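Lysyl-trna-dependent l-ysyl-phosphatidylgycerol synthase (Bacillus licheniformis, PDB 4V36) transfers lysine from lysyl-tRNA to the lipid phosphatidylglycerol, a membrane modification linked to bacterial resistance. Local coordinates at residues A[20-23]-A[24-28]; A[74-77]-A[78-82]; A[137-140]-A[141-144]; A[237-240]-A[241-245]. All coordinates share one frame; numbering follows the deposited sequence.

Contact 1 of 4, residues A[20-23]-A[24-28]; sequences EAFL and EEKGG
Lys-26 lays the start of its side chain over one face of the Phe-22 ring. Its CB sits 3.9 Å from the ring centroid and 16° off the ring normal, a CH-pi contact offset toward the rim. CG follows along the CD1-CE1 side and comes 3.6 Å from Phe-22 CE1. With Phe-22 CG anti to the backbone N (chi1 176°), the ring lies under the turn that carries Lys-26. The lysine chain bends at chi2 and leads away, and NZ makes a weak hydrogen bond to Asn-49. The backbone here is the C-terminal end of helix 16-25. Phe-22 O takes a 2.8 Å bond from Lys-26 N and a weak one from Glu-25 N. Gly-27 N reaches Leu-23 O through another weak bond. Gly-27 has a positive phi (94°), a conformation that glycine adopts readily. Leu-23 CD2 touches Gly-28 CA at 4.0 Å, so the chain leaving the helix runs past the leucine. On the outer side, Glu-20 OE2 and Glu-24 OE1 are 3.8 Å apart, with carboxylate planes nearly perpendicular. These like charges probably repel. Tyr-44 meets the Phe-22 ring edge-to-face, and Ser-68 of strand 60-69 touches both Phe-22 and Leu-23.

Contact 2 of 4, residues A[74-77]-A[78-82]; sequences FPLV and IKEFL
Leu-76 and Glu-80 meet one helical turn apart. The CD1 methyl of Leu-76 lies 3.4 Å from Glu-80 OE2, and CG of the same leucine is also close to this oxygen. The leucine CG is anti to its own N (chi1 177°), which swings the branch along the helix toward the glutamate. The glutamate chain is extended beyond CG, and its CG passes 3.2 Å from Leu-76 O. On another side of the helix, Ile-78 CG1 rests 3.2 Å from Phe-74 O. Val-77 CG1 and Ile-78 CG1 are looser neighbours at 4.3 Å. Regular backbone bonds set the spacing of these residues. Glu-80 N gives a 3.0 Å bond to Leu-76 O, and Phe-81 N gives one of 2.9 Å to Val-77 O. Further out, Ser-46 OG hydrogen-bonds Glu-80 OE2, which helps to position the carboxylate that borders the leucine methyl. Val-77 packs on Ala-50 and Ile-52, while Phe-81 meets the rings of Phe-43 and Phe-54. Phe-74 and Ile-78 lean on Leu-104 of helix 102-106. The segments form the first turns of helix 74-87, the connecting helix of a beta-alpha-beta unit between the parallel strands 60-69 and 91-97.

Contact 3 of 4, residues A[137-140]-A[141-144]; sequences RAIY and NRFE
Tyr-140 and Glu-144 are joined by a regular i to i+4 helix bond, Glu-144 N to Tyr-140 O at 2.9 Å. Three more such bonds link 137-140 to 141-144. The straightest, at 167°, runs from Phe-143 N to Ile-139 O. All these pairs but Ala-138 and Arg-142 also meet through side chains. Glu-144 CG lies over one face of the Tyr-140 ring, 3.6 Å from its centroid, in a CH-pi contact. The glutamate chain bends at chi2 (-69°), which brings the carboxylate back over the phenol. Its plane is within 6° of the ring plane, and Glu-144 OE1 is 3.5 Å from Tyr-140 OH. The other oxygen, OE2, is hydrogen-bonded to Tyr-243 OH of helix 236-251. Ile-139 and Phe-143 run side by side, and Ile-139 CG2 is 3.8 Å from Phe-143 CE1. The edge of the phenylalanine ring faces Ile-139 O, with Phe-143 CD1 3.1 Å from that oxygen. Asn-141 CG is folded beside its backbone N, which sets the amide next to Arg-137 CG. The two arginines grip backbone oxygens: Arg-137 those of Ile-128 and Gly-130, Arg-142 that of Lys-234. Helices 134-145 and 236-251 pack together in the lysyltransferase region, probably a GNAT-like acetyltransferase fold.

Contact 4 of 4, residues A[237-240]-A[241-245]; sequences MDAL and FIYLF
Phe-241 meets Met-237 O because its CG lies beside the backbone N and anti to the carbonyl carbon (chi1 -81°). Ile-242, Tyr-243 and Leu-244 share this first torsion. It turns each side chain back along the helix toward the carbonyl four residues earlier. Phe-241 CD2 thus comes 3.1 Å from Met-237 O. Tyr-243 CD2 stands equally near Ala-239 O, and Ile-242 CG1 does the same with Asp-238 O at 3.1 Å. Leu-244 CG lies 3.2 Å from Leu-240 O. Each of these oxygens also accepts the regular helix bond. Leu-244 N to Leu-240 O is the shortest of the four, at 2.7 Å. Tyr-243 N to Ala-239 O is the straightest, at 167°. Direct packing between side chains is slight: Ala-239 CB is 4.4 Å from Tyr-243 CE2.

The side chains find their main neighbours in the surrounding fold. Leu-240 and Leu-244 press on strand 206-213, and Phe-241 meets Met-226 and Met-258 as well as the ring of Phe-292. Met-226 is one of the residues around the bound lysine amide. The Tyr-243 ring packs on Phe-143. Asp-238 OD1 makes a salt bridge to Lys-301 and a hydrogen bond to Tyr-302.

Helix 236-251 connects strands 220-228 and 255-261 in a beta-alpha-beta unit. Within residues 237-245 the apolar side chains pack on the sheet or on helix 134-145, while the carboxylate of Asp-238 has polar partners. The carbonyls, already satisfied by backbone bonds, are bordered by carbon atoms, consistent with a largely apolar interior.

All four are local contacts along a helix, and contact 1 is at the C-terminal end of its helix. Their settings differ. Contact 4 is buried, contacts 1 and 2 are partly buried, and contact 3 lies at the surface. Contacts 3 and 4 belong to neighbouring helices, with centres about 10 Å apart, which pack through Phe-143 against Ala-239. Contacts 1 and 2 lie with centres about 18 Å apart and do not touch. Contact 2 is on the opposite side of the chain's centre from contacts 3 and 4. Contacts 2 and 4 both belong to beta-alpha-beta helices. Charged groups and CH-pi packing mark contacts 1 and 3. Contact 2 sets a leucine methyl against a carboxylate and turns apolar residues to the sheet, whereas contact 4 is mainly apolar.

Contact 1 of 4, residues A[20-23]-A[24-28]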
loop_
_atom_site.group_PDB
_atom_site.type_symbol
_atom_site.label_atom_id
_atom_site.label_comp_id
_atom_site.label_asym_id
_atom_site.label_seq_id
_atom_site.Cartn_x
_atom_site.Cartn_y
_atom_site.Cartn_z
ATOM N N GLU A 20 -0.328 -4.302 17.204
ATOM C CA GLU A 20 -1.496 -5.141 16.954
ATOM C C GLU A 20 -2.635 -4.791 17.903
ATOM O O GLU A 20 -3.794 -4.716 17.496
ATOM C CB GLU A 20 -1.136 -6.622 17.092
ATOM C CG GLU A 20 -2.310 -7.562 16.876
ATOM C CD GLU A 20 -2.944 -7.397 15.508
ATOM O OE1 GLU A 20 -2.206 -7.437 14.500
ATOM O OE2 GLU A 20 -4.179 -7.220 15.439
ATOM N N ALA A 21 -2.294 -4.578 19.169
ATOM C CA ALA A 21 -3.283 -4.211 20.174
ATOM C C ALA A 21 -3.894 -2.851 19.856
ATOM O O ALA A 21 -5.103 -2.665 19.969
ATOM C CB ALA A 21 -2.654 -4.203 21.558
ATOM N N PHE A 22 -3.048 -1.910 19.451
ATOM C CA PHE A 22 -3.487 -0.551 19.153
ATOM C C PHE A 22 -4.448 -0.501 17.969
ATOM O O PHE A 22 -5.488 0.154 18.034
ATOM C CB PHE A 22 -2.276 0.347 18.875
ATOM C CG PHE A 22 -2.638 1.751 18.468
ATOM C CD1 PHE A 22 -2.882 2.722 19.426
ATOM C CD2 PHE A 22 -2.727 2.100 17.130
ATOM C CE1 PHE A 22 -3.214 4.012 19.056
ATOM C CE2 PHE A 22 -3.060 3.387 16.755
ATOM C CZ PHE A 22 -3.303 4.345 17.719
ATOM N N LEU A 23 -4.095 -1.196 16.892
ATOM C CA LEU A 23 -4.852 -1.121 15.646
ATOM C C LEU A 23 -6.253 -1.716 15.756
ATOM O O LEU A 23 -7.133 -1.396 14.956
ATOM C CB LEU A 23 -4.082 -1.818 14.521
ATOM C CG LEU A 23 -2.821 -1.096 14.043
ATOM C CD1 LEU A 23 -2.131 -1.881 12.938
ATOM C CD2 LEU A 23 -3.159 0.312 13.579
ATOM N N GLU A 24 -6.465 -2.578 16.745
ATOM C CA GLU A 24 -7.770 -3.203 16.916
ATOM C C GLU A 24 -8.598 -2.500 17.991
ATOM O O GLU A 24 -9.820 -2.632 18.023
ATOM C CB GLU A 24 -7.614 -4.689 17.253
ATOM C CG GLU A 24 -6.887 -4.970 18.556
ATOM C CD GLU A 24 -6.742 -6.455 18.829
ATOM O OE1 GLU A 24 -7.064 -7.260 17.930
ATOM O OE2 GLU A 24 -6.308 -6.818 19.943
ATOM N N GLU A 25 -7.934 -1.746 18.861
ATOM C CA GLU A 25 -8.630 -1.042 19.933
ATOM C C GLU A 25 -8.819 0.439 19.612
ATOM O O GLU A 25 -9.602 1.126 20.266
ATOM C CB GLU A 25 -7.876 -1.194 21.258
ATOM C CG GLU A 25 -6.622 -0.339 21.364
ATOM C CD GLU A 25 -5.870 -0.559 22.664
ATOM O OE1 GLU A 25 -6.451 -1.156 23.596
ATOM O OE2 GLU A 25 -4.696 -0.139 22.751
ATOM N N LYS A 26 -8.100 0.929 18.607
ATOM C CA LYS A 26 -8.182 2.338 18.234
ATOM C C LYS A 26 -8.496 2.514 16.751
ATOM O O LYS A 26 -8.977 3.566 16.330
ATOM C CB LYS A 26 -6.878 3.063 18.578
ATOM C CG LYS A 26 -6.513 3.035 20.055
ATOM C CD LYS A 26 -7.575 3.710 20.905
ATOM C CE LYS A 26 -7.200 3.685 22.378
ATOM N NZ LYS A 26 -8.229 4.347 23.226
ATOM N N GLY A 27 -8.219 1.480 15.963
ATOM C CA GLY A 27 -8.446 1.535 14.530
ATOM C C GLY A 27 -7.202 1.959 13.774
ATOM O O GLY A 27 -6.232 2.429 14.369
ATOM N N GLY A 28 -7.228 1.789 12.456
ATOM C CA GLY A 28 -6.105 2.165 11.618
ATOM C C GLY A 28 -6.552 2.676 10.263
ATOM O O GLY A 28 -7.738 2.918 10.043
#

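Contact 2 of 4, residues A[74-77]-A[78-82]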
loop_
_atom_site.group_PDB
_atom_site.type_symbol
_atom_site.label_atom_id
_atom_site.label_comp_id
_atom_site.label_asym_id
_atom_site.label_seq_id
_atom_site.Cartn_x
_atom_site.Cartn_y
_atom_site.Cartn_z
ATOM N N PHE A 74 -5.878 13.045 16.422
ATOM C CA PHE A 74 -4.969 13.315 15.310
ATOM C C PHE A 74 -4.287 14.690 15.395
ATOM O O PHE A 74 -3.089 14.786 15.134
ATOM C CB PHE A 74 -5.698 13.186 13.966
ATOM C CG PHE A 74 -5.947 11.764 13.540
ATOM C CD1 PHE A 74 -5.612 10.705 14.367
ATOM C CD2 PHE A 74 -6.502 11.490 12.301
ATOM C CE1 PHE A 74 -5.840 9.400 13.973
ATOM C CE2 PHE A 74 -6.729 10.186 11.900
ATOM C CZ PHE A 74 -6.399 9.141 12.738
ATOM N N PRO A 75 -5.035 15.759 15.741
ATOM C CA PRO A 75 -4.315 17.030 15.893
ATOM C C PRO A 75 -3.279 16.991 17.014
ATOM O O PRO A 75 -2.257 17.669 16.928
ATOM C CB PRO A 75 -5.431 18.028 16.226
ATOM C CG PRO A 75 -6.654 17.429 15.646
ATOM C CD PRO A 75 -6.495 15.952 15.837
ATOM N N LEU A 76 -3.544 16.195 18.046
ATOM C CA LEU A 76 -2.643 16.097 19.187
ATOM C C LEU A 76 -1.334 15.396 18.829
ATOM O O LEU A 76 -0.254 15.878 19.167
ATOM C CB LEU A 76 -3.327 15.363 20.342
ATOM C CG LEU A 76 -2.472 15.133 21.591
ATOM C CD1 LEU A 76 -1.962 16.453 22.147
ATOM C CD2 LEU A 76 -3.258 14.375 22.645
ATOM N N VAL A 77 -1.434 14.259 18.145
ATOM C CA VAL A 77 -0.253 13.468 17.815
ATOM C C VAL A 77 0.621 14.180 16.780
ATOM O O VAL A 77 1.848 14.091 16.828
ATOM C CB VAL A 77 -0.639 12.055 17.301
ATOM C CG1 VAL A 77 -1.475 12.136 16.030
ATOM C CG2 VAL A 77 0.604 11.205 17.082
ATOM N N ILE A 78 -0.012 14.900 15.860
ATOM C CA ILE A 78 0.718 15.659 14.852
ATOM C C ILE A 78 1.448 16.821 15.512
ATOM O O ILE A 78 2.591 17.127 15.171
ATOM C CB ILE A 78 -0.221 16.182 13.747
ATOM C CG1 ILE A 78 -0.808 15.010 12.956
ATOM C CG2 ILE A 78 0.518 17.125 12.809
ATOM C CD1 ILE A 78 -1.817 15.425 11.914
ATOM N N LYS A 79 0.783 17.451 16.475
ATOM C CA LYS A 79 1.365 18.559 17.224
ATOM C C LYS A 79 2.585 18.109 18.024
ATOM O O LYS A 79 3.624 18.766 18.007
ATOM C CB LYS A 79 0.320 19.174 18.157
ATOM C CG LYS A 79 0.809 20.367 18.958
ATOM C CD LYS A 79 -0.309 20.931 19.822
ATOM C CE LYS A 79 0.154 22.135 20.623
ATOM N NZ LYS A 79 -0.940 22.681 21.473
ATOM N N GLU A 80 2.449 16.984 18.719
ATOM C CA GLU A 80 3.532 16.450 19.539
ATOM C C GLU A 80 4.705 15.962 18.694
ATOM O O GLU A 80 5.864 16.195 19.036
ATOM C CB GLU A 80 3.021 15.309 20.422
ATOM C CG GLU A 80 2.022 15.743 21.482
ATOM C CD GLU A 80 1.448 14.571 22.254
ATOM O OE1 GLU A 80 1.705 13.414 21.861
ATOM O OE2 GLU A 80 0.741 14.807 23.256
ATOM N N PHE A 81 4.398 15.284 17.592
ATOM C CA PHE A 81 5.428 14.742 16.712
ATOM C C PHE A 81 6.249 15.853 16.065
ATOM O O PHE A 81 7.478 15.786 16.033
ATOM C CB PHE A 81 4.799 13.857 15.634
ATOM C CG PHE A 81 5.798 13.239 14.697
ATOM C CD1 PHE A 81 6.553 12.149 15.091
ATOM C CD2 PHE A 81 5.975 13.746 13.420
ATOM C CE1 PHE A 81 7.474 11.579 14.232
ATOM C CE2 PHE A 81 6.893 13.178 12.557
ATOM C CZ PHE A 81 7.643 12.093 12.963
ATOM N N LEU A 82 5.565 16.871 15.552
ATOM C CA LEU A 82 6.236 18.007 14.927
ATOM C C LEU A 82 7.047 18.801 15.946
ATOM O O LEU A 82 8.126 19.307 15.633
ATOM C CB LEU A 82 5.221 18.920 14.237
ATOM C CG LEU A 82 4.596 18.384 12.947
ATOM C CD1 LEU A 82 3.515 19.322 12.441
ATOM C CD2 LEU A 82 5.661 18.183 11.888
#

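Contact 3 of 4, residues A[137-140]-A[141-144]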
loop_
_atom_site.group_PDB
_atom_site.type_symbol
_atom_site.label_atom_id
_atom_site.label_comp_id
_atom_site.label_asym_id
_atom_site.label_seq_id
_atom_site.Cartn_x
_atom_site.Cartn_y
_atom_site.Cartn_z
ATOM N N ARG A 137 -13.970 -11.556 -18.893
ATOM C CA ARG A 137 -14.742 -12.789 -18.809
ATOM C C ARG A 137 -14.026 -13.926 -19.532
ATOM O O ARG A 137 -14.113 -15.084 -19.126
ATOM C CB ARG A 137 -16.146 -12.589 -19.387
ATOM C CG ARG A 137 -17.066 -13.788 -19.205
ATOM C CD ARG A 137 -18.500 -13.478 -19.615
ATOM N NE ARG A 137 -18.605 -13.071 -21.015
ATOM C CZ ARG A 137 -18.868 -11.831 -21.416
ATOM N NH1 ARG A 137 -19.063 -10.870 -20.524
ATOM N NH2 ARG A 137 -18.944 -11.555 -22.710
ATOM N N ALA A 138 -13.310 -13.586 -20.599
ATOM C CA ALA A 138 -12.541 -14.573 -21.347
ATOM C C ALA A 138 -11.385 -15.105 -20.505
ATOM O O ALA A 138 -11.084 -16.299 -20.531
ATOM C CB ALA A 138 -12.022 -13.973 -22.643
ATOM N N ILE A 139 -10.743 -14.211 -19.760
ATOM C CA ILE A 139 -9.632 -14.586 -18.893
ATOM C C ILE A 139 -10.101 -15.517 -17.780
ATOM O O ILE A 139 -9.465 -16.531 -17.497
ATOM C CB ILE A 139 -8.959 -13.347 -18.272
ATOM C CG1 ILE A 139 -8.427 -12.427 -19.373
ATOM C CG2 ILE A 139 -7.837 -13.760 -17.330
ATOM C CD1 ILE A 139 -7.728 -11.192 -18.854
ATOM N N TYR A 140 -11.224 -15.168 -17.159
ATOM C CA TYR A 140 -11.793 -15.974 -16.085
ATOM C C TYR A 140 -12.167 -17.369 -16.573
ATOM O O TYR A 140 -11.832 -18.368 -15.937
ATOM C CB TYR A 140 -13.019 -15.278 -15.487
ATOM C CG TYR A 140 -13.774 -16.115 -14.478
ATOM C CD1 TYR A 140 -13.286 -16.296 -13.191
ATOM C CD2 TYR A 140 -14.981 -16.719 -14.813
ATOM C CE1 TYR A 140 -13.976 -17.060 -12.265
ATOM C CE2 TYR A 140 -15.678 -17.483 -13.895
ATOM C CZ TYR A 140 -15.171 -17.650 -12.622
ATOM O OH TYR A 140 -15.862 -18.410 -11.706
ATOM N N ASN A 141 -12.857 -17.430 -17.708
ATOM C CA ASN A 141 -13.299 -18.703 -18.267
ATOM C C ASN A 141 -12.135 -19.616 -18.626
ATOM O O ASN A 141 -12.213 -20.831 -18.446
ATOM C CB ASN A 141 -14.174 -18.466 -19.499
ATOM C CG ASN A 141 -15.506 -17.830 -19.154
ATOM O OD1 ASN A 141 -16.055 -18.054 -18.075
ATOM N ND2 ASN A 141 -16.034 -17.030 -20.075
ATOM N N ARG A 142 -11.054 -19.029 -19.130
ATOM C CA ARG A 142 -9.875 -19.801 -19.506
ATOM C C ARG A 142 -9.206 -20.418 -18.280
ATOM O O ARG A 142 -8.840 -21.594 -18.289
ATOM C CB ARG A 142 -8.883 -18.924 -20.272
ATOM C CG ARG A 142 -7.569 -19.613 -20.606
ATOM C CD ARG A 142 -6.824 -18.874 -21.707
ATOM N NE ARG A 142 -6.711 -17.443 -21.439
ATOM C CZ ARG A 142 -5.689 -16.876 -20.806
ATOM N NH1 ARG A 142 -4.682 -17.620 -20.368
ATOM N NH2 ARG A 142 -5.673 -15.565 -20.609
ATOM N N PHE A 143 -9.054 -19.620 -17.227
ATOM C CA PHE A 143 -8.493 -20.108 -15.973
ATOM C C PHE A 143 -9.398 -21.165 -15.349
ATOM O O PHE A 143 -8.922 -22.136 -14.761
ATOM C CB PHE A 143 -8.270 -18.952 -14.993
ATOM C CG PHE A 143 -6.949 -18.254 -15.165
ATOM C CD1 PHE A 143 -6.770 -17.311 -16.165
ATOM C CD2 PHE A 143 -5.886 -18.537 -14.322
ATOM C CE1 PHE A 143 -5.556 -16.667 -16.324
ATOM C CE2 PHE A 143 -4.670 -17.897 -14.475
ATOM C CZ PHE A 143 -4.505 -16.960 -15.478
ATOM N N GLU A 144 -10.707 -20.970 -15.481
ATOM C CA GLU A 144 -11.676 -21.939 -14.982
ATOM C C GLU A 144 -11.635 -23.217 -15.810
ATOM O O GLU A 144 -11.803 -24.314 -15.282
ATOM C CB GLU A 144 -13.088 -21.349 -14.993
ATOM C CG GLU A 144 -13.341 -20.318 -13.907
ATOM C CD GLU A 144 -13.361 -20.929 -12.521
ATOM O OE1 GLU A 144 -14.370 -21.573 -12.168
ATOM O OE2 GLU A 144 -12.364 -20.766 -11.784
#

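Contact 4 of 4, residues A[237-240]-A[241-245]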
loop_
_atom_site.group_PDB
_atom_site.type_symbol
_atom_site.label_atom_id
_atom_site.label_comp_id
_atom_site.label_asym_id
_atom_site.label_seq_id
_atom_site.Cartn_x
_atom_site.Cartn_y
_atom_site.Cartn_z
ATOM N N MET A 237 -2.604 -11.537 -13.573
ATOM C CA MET A 237 -2.967 -10.476 -12.640
ATOM C C MET A 237 -4.449 -10.132 -12.730
ATOM O O MET A 237 -5.096 -9.876 -11.715
ATOM C CB MET A 237 -2.122 -9.226 -12.893
ATOM C CG MET A 237 -0.665 -9.372 -12.484
ATOM S SD MET A 237 0.225 -7.807 -12.559
ATOM C CE MET A 237 0.067 -7.413 -14.298
ATOM N N ASP A 238 -4.982 -10.128 -13.948
ATOM C CA ASP A 238 -6.402 -9.881 -14.158
ATOM C C ASP A 238 -7.240 -10.986 -13.530
ATOM O O ASP A 238 -8.266 -10.718 -12.906
ATOM C CB ASP A 238 -6.718 -9.767 -15.650
ATOM C CG ASP A 238 -6.268 -8.446 -16.242
ATOM O OD1 ASP A 238 -6.346 -7.422 -15.533
ATOM O OD2 ASP A 238 -5.839 -8.435 -17.416
ATOM N N ALA A 239 -6.790 -12.226 -13.692
ATOM C CA ALA A 239 -7.489 -13.381 -13.140
ATOM C C ALA A 239 -7.555 -13.323 -11.618
ATOM O O ALA A 239 -8.594 -13.602 -11.023
ATOM C CB ALA A 239 -6.816 -14.668 -13.589
ATOM N N LEU A 240 -6.439 -12.954 -10.994
ATOM C CA LEU A 240 -6.356 -12.904 -9.539
ATOM C C LEU A 240 -7.313 -11.874 -8.947
ATOM O O LEU A 240 -7.968 -12.141 -7.941
ATOM C CB LEU A 240 -4.924 -12.603 -9.093
ATOM C CG LEU A 240 -3.888 -13.696 -9.363
ATOM C CD1 LEU A 240 -2.531 -13.296 -8.813
ATOM C CD2 LEU A 240 -4.338 -15.027 -8.779
ATOM N N PHE A 241 -7.394 -10.703 -9.571
ATOM C CA PHE A 241 -8.300 -9.661 -9.098
ATOM C C PHE A 241 -9.756 -10.086 -9.261
ATOM O O PHE A 241 -10.603 -9.739 -8.440
ATOM C CB PHE A 241 -8.050 -8.342 -9.833
ATOM C CG PHE A 241 -6.893 -7.555 -9.289
ATOM C CD1 PHE A 241 -6.914 -7.084 -7.987
ATOM C CD2 PHE A 241 -5.792 -7.276 -10.079
ATOM C CE1 PHE A 241 -5.853 -6.357 -7.480
ATOM C CE2 PHE A 241 -4.727 -6.551 -9.579
ATOM C CZ PHE A 241 -4.757 -6.090 -8.278
ATOM N N ILE A 242 -10.039 -10.840 -10.318
ATOM C CA ILE A 242 -11.381 -11.367 -10.539
ATOM C C ILE A 242 -11.746 -12.363 -9.440
ATOM O O ILE A 242 -12.832 -12.293 -8.863
ATOM C CB ILE A 242 -11.508 -12.043 -11.917
ATOM C CG1 ILE A 242 -11.392 -11.003 -13.033
ATOM C CG2 ILE A 242 -12.833 -12.777 -12.036
ATOM C CD1 ILE A 242 -11.353 -11.603 -14.422
ATOM N N TYR A 243 -10.829 -13.281 -9.149
ATOM C CA TYR A 243 -11.026 -14.240 -8.067
ATOM C C TYR A 243 -11.113 -13.535 -6.716
ATOM O O TYR A 243 -11.910 -13.919 -5.859
ATOM C CB TYR A 243 -9.898 -15.274 -8.043
ATOM C CG TYR A 243 -9.997 -16.329 -9.121
ATOM C CD1 TYR A 243 -11.082 -17.194 -9.175
ATOM C CD2 TYR A 243 -8.996 -16.475 -10.072
ATOM C CE1 TYR A 243 -11.175 -18.165 -10.155
ATOM C CE2 TYR A 243 -9.079 -17.442 -11.056
ATOM C CZ TYR A 243 -10.170 -18.285 -11.091
ATOM O OH TYR A 243 -10.256 -19.250 -12.069
ATOM N N LEU A 244 -10.291 -12.506 -6.532
ATOM C CA LEU A 244 -10.296 -11.728 -5.296
ATOM C C LEU A 244 -11.623 -11.008 -5.090
ATOM O O LEU A 244 -12.177 -11.017 -3.992
ATOM C CB LEU A 244 -9.154 -10.713 -5.292
ATOM C CG LEU A 244 -7.784 -11.213 -4.833
ATOM C CD1 LEU A 244 -6.738 -10.121 -4.983
ATOM C CD2 LEU A 244 -7.855 -11.695 -3.395
ATOM N N PHE A 245 -12.125 -10.383 -6.152
ATOM C CA PHE A 245 -13.380 -9.639 -6.076
ATOM C C PHE A 245 -14.558 -10.577 -5.829
ATOM O O PHE A 245 -15.520 -10.213 -5.152
ATOM C CB PHE A 245 -13.611 -8.830 -7.354
ATOM C CG PHE A 245 -12.606 -7.731 -7.572
ATOM C CD1 PHE A 245 -11.740 -7.348 -6.560
ATOM C CD2 PHE A 245 -12.529 -7.079 -8.792
ATOM C CE1 PHE A 245 -10.816 -6.341 -6.763
ATOM C CE2 PHE A 245 -11.608 -6.071 -9.000
ATOM C CZ PHE A 245 -10.752 -5.699 -7.983
#